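PDB 4B29: dimethylsulfoniopropionate lyase from Roseovarius nubinhibens, which probably cleaves dimethylsulfoniopropionate to release dimethyl sulfide, using a metal ion bound in a cupin fold. Local coordinates for residues Ser23-Leu28 against Trp57-Ala62; His150-Leu155 against Val202-Ala207. One frame throughout, in Å; residues are numbered along the deposited sequence.

Contact 1. Residues Ser23-Leu28 against Trp57-Ala62. With PO4 (phosphate ion), chain C; PO4 (phosphate ion), chain D.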
ATOM      1  N   SER A  23     -15.990   4.247 -15.701  1.00 29.75           N
ATOM      2  CA  SER A  23     -16.592   3.317 -14.662  1.00 27.18           C
ATOM      3  C   SER A  23     -15.566   2.980 -13.583  1.00 25.23           C
ATOM      4  O   SER A  23     -14.493   2.347 -13.871  1.00 24.71           O
ATOM      5  CB  SER A  23     -17.184   2.039 -15.275  1.00 29.17           C
ATOM      6  OG  SER A  23     -17.544   1.029 -14.291  1.00 25.56           O
ATOM      7  N   GLY A  24     -15.889   3.438 -12.365  1.00 23.90           N
ATOM      8  CA  GLY A  24     -15.126   3.062 -11.138  1.00 21.14           C
ATOM      9  C   GLY A  24     -15.146   1.563 -10.961  1.00 19.68           C
ATOM     10  O   GLY A  24     -14.107   0.929 -10.707  1.00 18.42           O
ATOM     11  N   ARG A  25     -16.325   0.957 -11.138  1.00 17.00           N
ATOM     12  CA  ARG A  25     -16.415  -0.497 -10.952  1.00 16.70           C
ATOM     13  C   ARG A  25     -15.480  -1.268 -11.893  1.00 16.65           C
ATOM     14  O   ARG A  25     -14.795  -2.229 -11.500  1.00 16.49           O
ATOM     15  CB  ARG A  25     -17.900  -0.958 -11.067  1.00 15.32           C
ATOM     16  CG  ARG A  25     -18.104  -2.424 -10.779  1.00 17.12           C
ATOM     17  CD  ARG A  25     -19.559  -2.900 -11.180  1.00 14.75           C
ATOM     18  NE  ARG A  25     -20.606  -2.199 -10.409  1.00 15.28           N
ATOM     19  CZ  ARG A  25     -21.481  -2.845  -9.605  1.00 13.75           C
ATOM     20  NH1 ARG A  25     -21.362  -4.166  -9.407  1.00 13.33           N
ATOM     21  NH2 ARG A  25     -22.443  -2.153  -8.989  1.00 13.64           N
ATOM     22  N   ALA A  26     -15.405  -0.838 -13.150  1.00 15.79           N
ATOM     23  CA  ALA A  26     -14.586  -1.561 -14.088  1.00 16.10           C
ATOM     24  C   ALA A  26     -13.075  -1.389 -13.757  1.00 15.32           C
ATOM     25  O   ALA A  26     -12.317  -2.343 -13.862  1.00 16.45           O
ATOM     26  CB  ALA A  26     -14.868  -1.039 -15.549  1.00 16.90           C
ATOM     27  N   ALA A  27     -12.701  -0.175 -13.401  1.00 15.84           N
ATOM     28  CA  ALA A  27     -11.268   0.176 -13.129  1.00 15.40           C
ATOM     29  C   ALA A  27     -10.850  -0.609 -11.863  1.00 15.59           C
ATOM     30  O   ALA A  27      -9.751  -1.162 -11.825  1.00 14.87           O
ATOM     31  CB  ALA A  27     -11.100   1.644 -12.904  1.00 16.39           C
ATOM     32  N   LEU A  28     -11.728  -0.654 -10.852  1.00 13.98           N
ATOM     33  CA  LEU A  28     -11.358  -1.364  -9.596  1.00 13.45           C
ATOM     34  C   LEU A  28     -11.362  -2.854  -9.785  1.00 13.86           C
ATOM     35  O   LEU A  28     -10.567  -3.565  -9.164  1.00 12.55           O
ATOM     36  CB  LEU A  28     -12.263  -0.968  -8.426  1.00 13.30           C
ATOM     37  CG  LEU A  28     -12.150   0.545  -8.082  1.00 18.55           C
ATOM     38  CD1 LEU A  28     -12.825   0.856  -6.809  1.00 24.48           C
ATOM     39  CD2 LEU A  28     -10.768   1.118  -8.100  1.00 28.67           C
ATOM     40  N   TRP A  57     -17.635  -6.950  -4.358  1.00 13.70           N
ATOM     41  CA  TRP A  57     -17.728  -5.510  -4.627  1.00 13.69           C
ATOM     42  C   TRP A  57     -18.507  -4.769  -3.556  1.00 13.34           C
ATOM     43  O   TRP A  57     -19.639  -5.175  -3.248  1.00 14.40           O
ATOM     44  CB  TRP A  57     -18.421  -5.331  -5.990  1.00 13.70           C
ATOM     45  CG  TRP A  57     -18.733  -3.912  -6.305  1.00 13.78           C
ATOM     46  CD1 TRP A  57     -20.002  -3.325  -6.352  1.00 12.61           C
ATOM     47  CD2 TRP A  57     -17.796  -2.868  -6.633  1.00 13.77           C
ATOM     48  NE1 TRP A  57     -19.890  -2.006  -6.698  1.00 14.44           N
ATOM     49  CE2 TRP A  57     -18.557  -1.698  -6.908  1.00 14.15           C
ATOM     50  CE3 TRP A  57     -16.373  -2.820  -6.772  1.00 14.84           C
ATOM     51  CZ2 TRP A  57     -17.962  -0.471  -7.290  1.00 16.14           C
ATOM     52  CZ3 TRP A  57     -15.771  -1.590  -7.158  1.00 14.81           C
ATOM     53  CH2 TRP A  57     -16.562  -0.432  -7.397  1.00 13.70           C
ATOM     54  N   ALA A  58     -17.921  -3.734  -2.950  1.00 13.79           N
ATOM     55  CA  ALA A  58     -18.516  -3.040  -1.806  1.00 14.55           C
ATOM     56  C   ALA A  58     -19.371  -1.833  -2.198  1.00 15.59           C
ATOM     57  O   ALA A  58     -20.082  -1.278  -1.336  1.00 16.21           O
ATOM     58  CB  ALA A  58     -17.432  -2.537  -0.837  1.00 14.90           C
ATOM     59  N   ASP A  59     -19.177  -1.378  -3.440  1.00 15.45           N
ATOM     60  CA  ASP A  59     -19.692  -0.075  -3.916  1.00 16.61           C
ATOM     61  C   ASP A  59     -19.326   1.098  -2.992  1.00 16.91           C
ATOM     62  O   ASP A  59     -20.151   1.945  -2.654  1.00 17.76           O
ATOM     63  CB  ASP A  59     -21.203  -0.134  -4.140  1.00 16.57           C
ATOM     64  CG  ASP A  59     -21.633   0.802  -5.293  1.00 19.28           C
ATOM     65  OD1 ASP A  59     -21.347   0.447  -6.482  1.00 19.16           O
ATOM     66  OD2 ASP A  59     -22.288   1.820  -4.964  1.00 21.15           O
ATOM     67  N   ARG A  60     -18.043   1.153  -2.625  1.00 14.90           N
ATOM     68  CA  ARG A  60     -17.581   2.227  -1.776  1.00 16.36           C
ATOM     69  C   ARG A  60     -17.256   3.424  -2.694  1.00 16.08           C
ATOM     70  O   ARG A  60     -16.556   3.216  -3.683  1.00 17.90           O
ATOM     71  CB  ARG A  60     -16.295   1.741  -1.063  1.00 16.12           C
ATOM     72  CG  ARG A  60     -15.760   2.819  -0.106  1.00 20.08           C
ATOM     73  CD  ARG A  60     -14.513   2.365   0.659  1.00 20.06           C
ATOM     74  NE  ARG A  60     -14.906   1.112   1.257  1.00 21.07           N
ATOM     75  CZ  ARG A  60     -15.443   0.985   2.464  1.00 25.69           C
ATOM     76  NH1 ARG A  60     -15.535   2.035   3.271  1.00 24.75           N
ATOM     77  NH2 ARG A  60     -15.845  -0.240   2.858  1.00 30.52           N
ATOM     78  N   PRO A  61     -17.670   4.632  -2.342  1.00 18.75           N
ATOM     79  CA  PRO A  61     -17.419   5.754  -3.277  1.00 20.14           C
ATOM     80  C   PRO A  61     -15.981   6.257  -3.228  1.00 19.23           C
ATOM     81  O   PRO A  61     -15.276   6.058  -2.227  1.00 18.82           O
ATOM     82  CB  PRO A  61     -18.337   6.882  -2.758  1.00 21.78           C
ATOM     83  CG  PRO A  61     -18.653   6.598  -1.396  1.00 23.10           C
ATOM     84  CD  PRO A  61     -18.499   5.040  -1.194  1.00 20.83           C
ATOM     85  N   ALA A  62     -15.602   6.930  -4.300  1.00 19.10           N
ATOM     86  CA  ALA A  62     -14.280   7.550  -4.412  1.00 18.71           C
ATOM     87  C   ALA A  62     -14.162   8.659  -3.398  1.00 18.63           C
ATOM     88  O   ALA A  62     -15.156   9.305  -3.008  1.00 18.47           O
ATOM     89  CB  ALA A  62     -14.093   8.105  -5.811  1.00 20.23           C
TER
HETATM   90  P   PO4 C1198     -21.867   1.539  -9.805  1.00 23.42           P
HETATM   91  O1  PO4 C1198     -22.159   2.760 -10.681  1.00 25.32           O
HETATM   92  O2  PO4 C1198     -22.948   0.527  -9.848  1.00 23.83           O
HETATM   93  O3  PO4 C1198     -20.656   0.813 -10.364  1.00 27.40           O
HETATM   94  O4  PO4 C1198     -21.756   2.067  -8.403  1.00 22.77           O
HETATM   95  P   PO4 D1199     -18.839   4.092 -11.004  0.80 36.41           P
HETATM   96  O1  PO4 D1199     -17.985   4.784 -12.039  0.80 35.34           O
HETATM   97  O2  PO4 D1199     -20.283   4.513 -11.307  0.80 35.26           O
HETATM   98  O3  PO4 D1199     -18.690   2.564 -11.002  0.80 30.49           O
HETATM   99  O4  PO4 D1199     -18.526   4.581  -9.599  0.80 37.22           O

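Contact 2. Residues His150-Leu155 against Val202-Ala207. With ZN (zinc ion), chain J.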
ATOM      1  N   HIS A 150       1.997  -1.212  14.724  1.00 11.22           N
ATOM      2  CA  HIS A 150       0.628  -1.720  14.882  1.00 11.80           C
ATOM      3  C   HIS A 150       0.707  -3.183  15.279  1.00 11.36           C
ATOM      4  O   HIS A 150       1.667  -3.909  14.923  1.00 11.69           O
ATOM      5  CB  HIS A 150      -0.177  -1.586  13.571  1.00 11.37           C
ATOM      6  CG  HIS A 150       0.639  -1.887  12.348  1.00 11.50           C
ATOM      7  ND1 HIS A 150       1.003  -3.161  11.982  1.00 10.20           N
ATOM      8  CD2 HIS A 150       1.210  -1.055  11.455  1.00 13.47           C
ATOM      9  CE1 HIS A 150       1.751  -3.112  10.884  1.00 10.35           C
ATOM     10  NE2 HIS A 150       1.880  -1.835  10.549  1.00 11.68           N
ATOM     11  N   LEU A 151      -0.365  -3.663  15.939  1.00 11.11           N
ATOM     12  CA  LEU A 151      -0.377  -5.076  16.316  1.00 10.44           C
ATOM     13  C   LEU A 151      -0.342  -6.092  15.116  1.00 10.36           C
ATOM     14  O   LEU A 151       0.381  -7.056  15.161  1.00 10.17           O
ATOM     15  CB  LEU A 151      -1.604  -5.342  17.236  1.00 11.22           C
ATOM     16  CG  LEU A 151      -1.808  -6.781  17.655  1.00 11.58           C
ATOM     17  CD1 LEU A 151      -0.634  -7.331  18.515  1.00 12.38           C
ATOM     18  CD2 LEU A 151      -3.138  -6.818  18.483  1.00 12.88           C
ATOM     19  N   PRO A 152      -1.173  -5.901  14.055  1.00  9.82           N
ATOM     20  CA  PRO A 152      -1.207  -6.915  12.994  1.00  9.58           C
ATOM     21  C   PRO A 152       0.129  -6.999  12.250  1.00  9.35           C
ATOM     22  O   PRO A 152       0.886  -6.004  12.201  1.00 11.29           O
ATOM     23  CB  PRO A 152      -2.302  -6.388  12.018  1.00 10.21           C
ATOM     24  CG  PRO A 152      -2.530  -4.924  12.375  1.00 10.86           C
ATOM     25  CD  PRO A 152      -2.250  -4.897  13.900  1.00 10.26           C
ATOM     26  N   GLU A 153       0.412  -8.190  11.790  1.00  9.44           N
ATOM     27  CA  GLU A 153       1.584  -8.394  10.876  1.00  9.60           C
ATOM     28  C   GLU A 153       1.286  -7.813   9.515  1.00 10.33           C
ATOM     29  O   GLU A 153       0.123  -7.725   9.096  1.00  9.88           O
ATOM     30  CB  GLU A 153       1.815  -9.874  10.711  1.00 10.49           C
ATOM     31  CG  GLU A 153       2.309 -10.539  12.056  1.00 10.57           C
ATOM     32  CD  GLU A 153       2.476 -12.001  11.910  1.00 11.55           C
ATOM     33  OE1 GLU A 153       2.341 -12.523  10.774  1.00 13.06           O
ATOM     34  OE2 GLU A 153       2.795 -12.729  12.888  1.00 12.41           O
ATOM     35  N   GLU A 154       2.341  -7.474   8.773  1.00  9.42           N
ATOM     36  CA  GLU A 154       2.137  -6.857   7.466  1.00 11.16           C
ATOM     37  C   GLU A 154       3.241  -7.360   6.558  1.00 10.74           C
ATOM     38  O   GLU A 154       4.341  -7.664   7.015  1.00 10.41           O
ATOM     39  CB  GLU A 154       2.261  -5.358   7.732  1.00 14.14           C
ATOM     40  CG  GLU A 154       2.708  -4.522   6.706  1.00 16.48           C
ATOM     41  CD  GLU A 154       2.616  -3.069   7.103  1.00 13.90           C
ATOM     42  OE1 GLU A 154       3.465  -2.555   7.858  1.00 13.14           O
ATOM     43  OE2 GLU A 154       1.744  -2.387   6.582  1.00 15.50           O
ATOM     44  N   LEU A 155       2.934  -7.483   5.276  1.00  9.33           N
ATOM     45  CA  LEU A 155       3.938  -7.904   4.260  1.00  9.58           C
ATOM     46  C   LEU A 155       3.869  -6.858   3.153  1.00  9.16           C
ATOM     47  O   LEU A 155       2.885  -6.792   2.395  1.00  9.30           O
ATOM     48  CB  LEU A 155       3.611  -9.302   3.727  1.00  9.40           C
ATOM     49  CG  LEU A 155       4.608  -9.816   2.661  1.00 11.02           C
ATOM     50  CD1 LEU A 155       6.053  -9.884   3.206  1.00 12.67           C
ATOM     51  CD2 LEU A 155       4.149 -11.188   2.151  1.00 12.49           C
ATOM     52  N   VAL A 202       0.255  -3.981  -0.037  1.00  9.18           N
ATOM     53  CA  VAL A 202       0.668  -4.553   1.264  1.00  9.56           C
ATOM     54  C   VAL A 202      -0.423  -5.504   1.754  1.00  9.64           C
ATOM     55  O   VAL A 202      -1.604  -5.195   1.628  1.00 10.67           O
ATOM     56  CB  VAL A 202       0.812  -3.403   2.264  1.00 10.88           C
ATOM     57  CG1 VAL A 202       1.138  -3.902   3.686  1.00 13.07           C
ATOM     58  CG2 VAL A 202       1.904  -2.419   1.753  1.00 12.24           C
ATOM     59  N   LEU A 203      -0.008  -6.643   2.275  1.00  8.51           N
ATOM     60  CA  LEU A 203      -0.969  -7.567   2.920  1.00  9.36           C
ATOM     61  C   LEU A 203      -0.863  -7.456   4.446  1.00  9.32           C
ATOM     62  O   LEU A 203       0.228  -7.154   5.023  1.00  9.95           O
ATOM     63  CB  LEU A 203      -0.628  -9.018   2.593  1.00  9.02           C
ATOM     64  CG  LEU A 203      -0.438  -9.407   1.095  1.00  9.43           C
ATOM     65  CD1 LEU A 203      -0.243 -10.883   0.944  1.00 10.07           C
ATOM     66  CD2 LEU A 203      -1.687  -8.933   0.284  1.00 11.03           C
ATOM     67  N   TRP A 204      -1.989  -7.779   5.120  1.00  8.74           N
ATOM     68  CA  TRP A 204      -2.001  -7.733   6.596  1.00  9.17           C
ATOM     69  C   TRP A 204      -2.659  -8.993   7.109  1.00  9.49           C
ATOM     70  O   TRP A 204      -3.565  -9.543   6.440  1.00 10.39           O
ATOM     71  CB  TRP A 204      -2.889  -6.566   7.097  1.00  8.99           C
ATOM     72  CG  TRP A 204      -2.578  -5.197   6.581  1.00  9.23           C
ATOM     73  CD1 TRP A 204      -2.644  -4.721   5.248  1.00  9.72           C
ATOM     74  CD2 TRP A 204      -2.035  -4.139   7.344  1.00 10.97           C
ATOM     75  NE1 TRP A 204      -2.265  -3.404   5.221  1.00 10.27           N
ATOM     76  CE2 TRP A 204      -1.887  -3.024   6.487  1.00 11.91           C
ATOM     77  CE3 TRP A 204      -1.700  -4.005   8.701  1.00 12.24           C
ATOM     78  CZ2 TRP A 204      -1.383  -1.783   6.932  1.00 13.49           C
ATOM     79  CZ3 TRP A 204      -1.199  -2.735   9.154  1.00 13.09           C
ATOM     80  CH2 TRP A 204      -1.073  -1.660   8.278  1.00 13.00           C
ATOM     81  N   ARG A 205      -2.181  -9.476   8.254  1.00  8.05           N
ATOM     82  CA  ARG A 205      -2.828 -10.630   8.875  1.00  9.08           C
ATOM     83  C   ARG A 205      -2.629 -10.637  10.383  1.00 10.20           C
ATOM     84  O   ARG A 205      -1.822  -9.856  10.935  1.00 10.47           O
ATOM     85  CB  ARG A 205      -2.307 -11.951   8.297  1.00  9.45           C
ATOM     86  CG  ARG A 205      -0.920 -12.306   8.904  1.00  8.38           C
ATOM     87  CD  ARG A 205      -0.316 -13.497   8.136  1.00 10.49           C
ATOM     88  NE  ARG A 205       0.975 -13.857   8.797  1.00 10.99           N
ATOM     89  CZ  ARG A 205       1.714 -14.899   8.452  1.00 13.60           C
ATOM     90  NH1 ARG A 205       1.383 -15.693   7.416  1.00 13.02           N
ATOM     91  NH2 ARG A 205       2.844 -15.160   9.150  1.00 16.21           N
ATOM     92  N   GLY A 206      -3.390 -11.514  11.047  1.00 10.86           N
ATOM     93  CA  GLY A 206      -3.036 -11.818  12.464  1.00 11.03           C
ATOM     94  C   GLY A 206      -3.915 -11.092  13.467  1.00 13.15           C
ATOM     95  O   GLY A 206      -4.898 -10.414  13.111  1.00 12.35           O
ATOM     96  N   ALA A 207      -3.535 -11.193  14.727  1.00 12.79           N
ATOM     97  CA  ALA A 207      -4.204 -10.411  15.792  1.00 13.44           C
ATOM     98  C   ALA A 207      -4.209  -8.942  15.457  1.00 12.85           C
ATOM     99  O   ALA A 207      -3.225  -8.368  14.966  1.00 11.74           O
ATOM    100  CB  ALA A 207      -3.465 -10.640  17.147  1.00 13.33           C
TER
HETATM  101 ZN    ZN J1205       3.030  -1.022   9.038  1.00 14.85          ZN
HETATM  102  O   HOH W   1      -0.550  -9.660  15.067  1.00 12.41           O
HETATM  103  O   HOH W   2       3.065 -15.310  12.264  1.00 20.79           O

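Contact 1. Residues Ser23-Leu28 against Trp57-Ala62
Arg-25 lies over one face of the indole of Trp-57, and this pair accounts for most of the contact between the first turn of helix 24-41 and the loop that follows strand 56-57. Arg-25 CG makes a CH-pi contact, 3.9 Å from the centroid of the Trp-57 six-membered ring and almost on the ring normal. With CG anti to the backbone N (chi1 -175°) the chain leaves the helix across the indole, and a bend at chi3 lays the guanidinium above the pyrrole side. There Arg-25 CZ comes 3.4 Å from Trp-57 NE1, the two planes 33° apart. At the ring edge Leu-28 CB meets Trp-57 CZ3 at 3.8 Å.

Polar interactions border this pair. Trp-57 NE1 donates in the indole plane to the anti lone pair of Asp-59 OD1, at 2.9 Å. The same oxygen forms a long salt bridge with Arg-25 NH2 (3.8 Å), by charge alone, as it lies well out of the guanidinium plane. Two phosphates, probably from the crystallisation liquor, bind here. Arg-25 presents NE and NH2 to two oxygens of one, the NE to O3 bond being nearly straight at 171°. Its O4 lies 2.5 Å from Asp-59 OD1, so one of the acid groups probably holds a proton. The other accepts hydrogen bonds from the backbone N of Gly-24 and Arg-25 at the helix start.

Phe-127 meets Trp-57 edge-to-face. The patch is consistent with anion binding: the arginine charge and helix-start N-H groups would attract phosphate, while the indole covers one guanidinium face and Asp-59 adds a long-range charge.

Contact 2. Residues His150-Leu155 against Val202-Ala207
Glu-153 to Leu-155 pair with Leu-203 to Arg-205 as neighbouring antiparallel strands, their axes 4.6 Å apart at closest approach. Glu-153 with Arg-205 and Leu-155 with Leu-203 are hydrogen-bonded pairs, though Glu-153 N to Arg-205 O is weak; between them Glu-154 and Trp-204 form a non-hydrogen-bonded pair.

On the face bearing Glu-154 and Trp-204, zinc is held by His-150 NE2 (2.1 Å) and Glu-154 OE1 (2.0 Å), with His-189 also bound. The indole turns its edge to the imidazole face, Trp-204 CZ3 lying 3.4 Å from His-150 CE1. With CG of His-150 between the backbone N and carbonyl carbon (chi1 39°), ND1 donates in the ring plane to Pro-152 O (2.9 Å); this bond and the zinc bond limit the ring's rotation. Glu-154 OE2 stands above the rim of the indole face, 3.2 Å from Trp-204 CZ2, while OE1 also accepts from His-183. Trp-204 NE1 is anchored on Thr-135.

On the opposite face, Arg-205 and Glu-153 form a salt bridge, NE to OE1 at 2.7 Å in the guanidinium plane, with a weak second bond from NH2.

Trp-204 thus buttresses two zinc ligands from the second shell, and the metal would probably polarise the His-150 N-H toward Pro-152 O.

In the fold
Contact 1 is a surface contact joining a helix start to a loop, without a hydrogen bond directly between its segments; contact 2 is largely buried and built on paired strands. Each uses a tryptophan, but in one it carries an arginine that faces anions, and in the other it backs residues that bind zinc. The seven-stranded sheet is common ground: strand 56-57, from which the loop of contact 1 departs, lies at one margin, whereas strands 198-205 and 153-159 of contact 2 lie further in. The centres of the two contacts are about 25 Å apart, and the contacts do not touch.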